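Long-range contact in dehalogenase (Rhodospirillaceae, PDB 6A41), which probably acts as an NAD(P)-dependent oxidoreductase of the short-chain dehydrogenase/reductase family, with a role in dehalogenation: residues Val61-Leu69 and Phe113-Pro121. Numbering follows the deposited sequence.
Sequences VEPAAMVEL and FRLTQLVAP
Val67 presses its forked side chain against Leu115, Leu118 and Val119, joining two neighbouring helices of a Rossmann fold of the short-chain dehydrogenase/reductase type. Their short segments run roughly parallel, crossing at -33° with axes 9.9 Å apart, and no hydrogen bond spans the gap. Val67 is the central bump: CG1 lies anti to the backbone N (chi1 173°), which leaves CG2 beside that N, 4.0 Å from Leu118 CB and equally far from Val119 CG2. Replacing Val67 with alanine would remove both methyls and is likely to open a gap beside Leu118 CB, leaving Val119 CG2 without the two methyls it meets here. One turn earlier, Pro63 and Ala64 form a shallow hollow for Leu118, whose CD1 sits 3.7 Å from Pro63 CB while CD2 rests against Ala64 CB. That same CD2 lies over one face of the Arg114 guanidinium, offset toward its rim. On the buried side, Leu115 also touches Asn82 and Val119 touches Leu80, both of strand 79-83. Selenomethionine Met66, its chain bent at chi2 and chi3, crosses Leu115 at about a right angle and brings its terminal methyl CE within 3.6 Å of Leu115 CD2.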
loop_
_atom_site.group_PDB
_atom_site.type_symbol
_atom_site.label_atom_id
_atom_site.label_comp_id
_atom_site.label_asym_id
_atom_site.label_seq_id
_atom_site.Cartn_x
_atom_site.Cartn_y
_atom_site.Cartn_z
ATOM N N VAL A 61 -1.718 -0.969 -37.923
ATOM C CA VAL A 61 -0.789 -1.206 -36.811
ATOM C C VAL A 61 -0.414 0.040 -36.075
ATOM O O VAL A 61 -0.104 -0.076 -34.899
ATOM C CB VAL A 61 0.500 -1.952 -37.210
ATOM C CG1 VAL A 61 0.089 -3.328 -37.784
ATOM C CG2 VAL A 61 1.373 -1.156 -38.168
ATOM N N GLU A 62 -0.483 1.216 -36.706
ATOM C CA GLU A 62 -0.207 2.474 -36.012
ATOM C C GLU A 62 -1.409 2.935 -35.189
ATOM O O GLU A 62 -2.580 2.709 -35.566
ATOM C CB GLU A 62 0.234 3.516 -36.974
ATOM C CG GLU A 62 1.545 3.122 -37.713
ATOM C CD GLU A 62 2.677 2.677 -36.740
ATOM O OE1 GLU A 62 2.836 3.279 -35.645
ATOM O OE2 GLU A 62 3.408 1.669 -37.020
ATOM N N PRO A 63 -1.141 3.559 -34.012
ATOM C CA PRO A 63 -2.203 3.851 -33.016
ATOM C C PRO A 63 -3.456 4.535 -33.495
ATOM O O PRO A 63 -4.539 3.972 -33.377
ATOM C CB PRO A 63 -1.484 4.653 -31.949
ATOM C CG PRO A 63 -0.099 4.088 -32.027
ATOM C CD PRO A 63 0.162 3.963 -33.502
ATOM N N ALA A 64 -3.342 5.713 -34.033
ATOM C CA ALA A 64 -4.511 6.428 -34.513
ATOM C C ALA A 64 -5.280 5.645 -35.611
ATOM O O ALA A 64 -6.513 5.504 -35.518
ATOM C CB ALA A 64 -4.088 7.809 -34.988
ATOM N N ALA A 65 -4.587 5.103 -36.602
ATOM C CA ALA A 65 -5.261 4.336 -37.657
ATOM C C ALA A 65 -5.892 3.072 -37.084
ATOM O O ALA A 65 -6.960 2.608 -37.555
ATOM C CB ALA A 65 -4.242 3.958 -38.767
HETATM N N MSE A 66 -5.155 2.435 -36.152
HETATM C CA MSE A 66 -5.638 1.135 -35.558
HETATM C C MSE A 66 -6.924 1.384 -34.795
HETATM O O MSE A 66 -7.881 0.657 -34.952
HETATM C CB MSE A 66 -4.580 0.482 -34.726
HETATM C CG MSE A 66 -4.987 -0.896 -34.196
HETATM SE SE MSE A 66 -6.093 -0.671 -32.530
HETATM C CE MSE A 66 -4.499 -0.046 -31.460
ATOM N N VAL A 67 -6.975 2.471 -34.039
ATOM C CA VAL A 67 -8.210 2.827 -33.273
ATOM C C VAL A 67 -9.371 3.185 -34.148
ATOM O O VAL A 67 -10.489 2.750 -33.892
ATOM C CB VAL A 67 -7.933 3.910 -32.197
ATOM C CG1 VAL A 67 -9.210 4.404 -31.525
ATOM C CG2 VAL A 67 -7.052 3.291 -31.179
ATOM N N GLU A 68 -9.106 3.964 -35.181
ATOM C CA GLU A 68 -10.168 4.341 -36.089
ATOM C C GLU A 68 -10.777 3.094 -36.765
ATOM O O GLU A 68 -12.010 3.004 -36.883
ATOM C CB GLU A 68 -9.613 5.294 -37.140
ATOM C CG GLU A 68 -10.636 5.669 -38.219
ATOM C CD GLU A 68 -10.075 6.580 -39.309
ATOM O OE1 GLU A 68 -9.103 7.344 -39.068
ATOM O OE2 GLU A 68 -10.614 6.541 -40.407
ATOM N N LEU A 69 -9.915 2.168 -37.188
ATOM C CA LEU A 69 -10.350 0.922 -37.723
ATOM C C LEU A 69 -11.127 0.042 -36.727
ATOM O O LEU A 69 -12.157 -0.571 -37.099
ATOM C CB LEU A 69 -9.142 0.166 -38.235
ATOM C CG LEU A 69 -9.414 -1.026 -39.125
ATOM C CD1 LEU A 69 -10.213 -0.682 -40.388
ATOM C CD2 LEU A 69 -8.062 -1.686 -39.459
ATOM N N PHE A 113 -0.641 5.231 -22.530
ATOM C CA PHE A 113 -1.325 6.505 -22.291
ATOM C C PHE A 113 -1.883 7.043 -23.627
ATOM O O PHE A 113 -3.022 7.478 -23.692
ATOM C CB PHE A 113 -0.376 7.542 -21.695
ATOM C CG PHE A 113 -1.012 8.854 -21.406
ATOM C CD1 PHE A 113 -1.905 8.983 -20.409
ATOM C CD2 PHE A 113 -0.753 9.941 -22.188
ATOM C CE1 PHE A 113 -2.532 10.211 -20.137
ATOM C CE2 PHE A 113 -1.394 11.160 -21.978
ATOM C CZ PHE A 113 -2.193 11.318 -20.881
ATOM N N ARG A 114 -1.070 6.980 -24.654
ATOM C CA ARG A 114 -1.515 7.384 -25.979
ATOM C C ARG A 114 -2.744 6.640 -26.463
ATOM O O ARG A 114 -3.694 7.276 -26.979
ATOM C CB ARG A 114 -0.322 7.296 -26.971
ATOM C CG ARG A 114 -0.589 7.564 -28.466
ATOM C CD ARG A 114 -1.123 8.937 -28.717
ATOM N NE ARG A 114 -1.259 9.201 -30.184
ATOM C CZ ARG A 114 -2.096 10.091 -30.735
ATOM N NH1 ARG A 114 -2.860 10.824 -29.961
ATOM N NH2 ARG A 114 -2.228 10.185 -32.056
ATOM N N LEU A 115 -2.731 5.310 -26.319
ATOM C CA LEU A 115 -3.849 4.515 -26.714
ATOM C C LEU A 115 -5.088 4.884 -25.921
ATOM O O LEU A 115 -6.182 4.943 -26.514
ATOM C CB LEU A 115 -3.662 3.042 -26.563
ATOM C CG LEU A 115 -2.907 2.423 -27.719
ATOM C CD1 LEU A 115 -2.685 0.971 -27.375
ATOM C CD2 LEU A 115 -3.554 2.486 -29.093
ATOM N N THR A 116 -4.939 5.158 -24.630
ATOM C CA THR A 116 -6.068 5.594 -23.816
ATOM C C THR A 116 -6.644 6.933 -24.291
ATOM O O THR A 116 -7.875 7.073 -24.378
ATOM C CB THR A 116 -5.711 5.631 -22.347
ATOM O OG1 THR A 116 -5.157 4.373 -21.960
ATOM C CG2 THR A 116 -6.868 5.883 -21.488
ATOM N N GLN A 117 -5.789 7.871 -24.697
ATOM C CA GLN A 117 -6.218 9.158 -25.220
ATOM C C GLN A 117 -7.056 9.021 -26.514
ATOM O O GLN A 117 -8.009 9.707 -26.707
ATOM C CB GLN A 117 -5.024 9.980 -25.681
ATOM C CG GLN A 117 -4.246 10.600 -24.596
ATOM C CD GLN A 117 -3.165 11.525 -25.224
ATOM O OE1 GLN A 117 -2.270 10.978 -25.893
ATOM N NE2 GLN A 117 -3.315 12.865 -25.104
ATOM N N LEU A 118 -6.641 8.090 -27.350
ATOM C CA LEU A 118 -7.349 7.705 -28.581
ATOM C C LEU A 118 -8.675 6.991 -28.346
ATOM O O LEU A 118 -9.641 7.284 -29.025
ATOM C CB LEU A 118 -6.396 6.890 -29.468
ATOM C CG LEU A 118 -5.277 7.664 -30.062
ATOM C CD1 LEU A 118 -4.236 6.679 -30.584
ATOM C CD2 LEU A 118 -5.748 8.581 -31.226
ATOM N N VAL A 119 -8.784 6.133 -27.335
ATOM C CA VAL A 119 -10.026 5.301 -27.173
ATOM C C VAL A 119 -11.057 5.950 -26.264
ATOM O O VAL A 119 -12.256 5.750 -26.462
ATOM C CB VAL A 119 -9.644 3.896 -26.572
ATOM C CG1 VAL A 119 -10.841 3.034 -26.251
ATOM C CG2 VAL A 119 -8.915 3.075 -27.633
ATOM N N ALA A 120 -10.579 6.584 -25.196
ATOM C CA ALA A 120 -11.433 7.228 -24.190
ATOM C C ALA A 120 -12.582 8.164 -24.719
ATOM O O ALA A 120 -13.742 8.014 -24.210
ATOM C CB ALA A 120 -10.634 7.896 -23.047
ATOM N N PRO A 121 -12.327 8.978 -25.732
ATOM C CA PRO A 121 -13.366 9.877 -26.149
ATOM C C PRO A 121 -14.655 9.163 -26.645
ATOM O O PRO A 121 -15.776 9.644 -26.374
ATOM C CB PRO A 121 -12.720 10.665 -27.296
ATOM C CG PRO A 121 -11.297 10.642 -27.015
ATOM C CD PRO A 121 -11.020 9.362 -26.318
#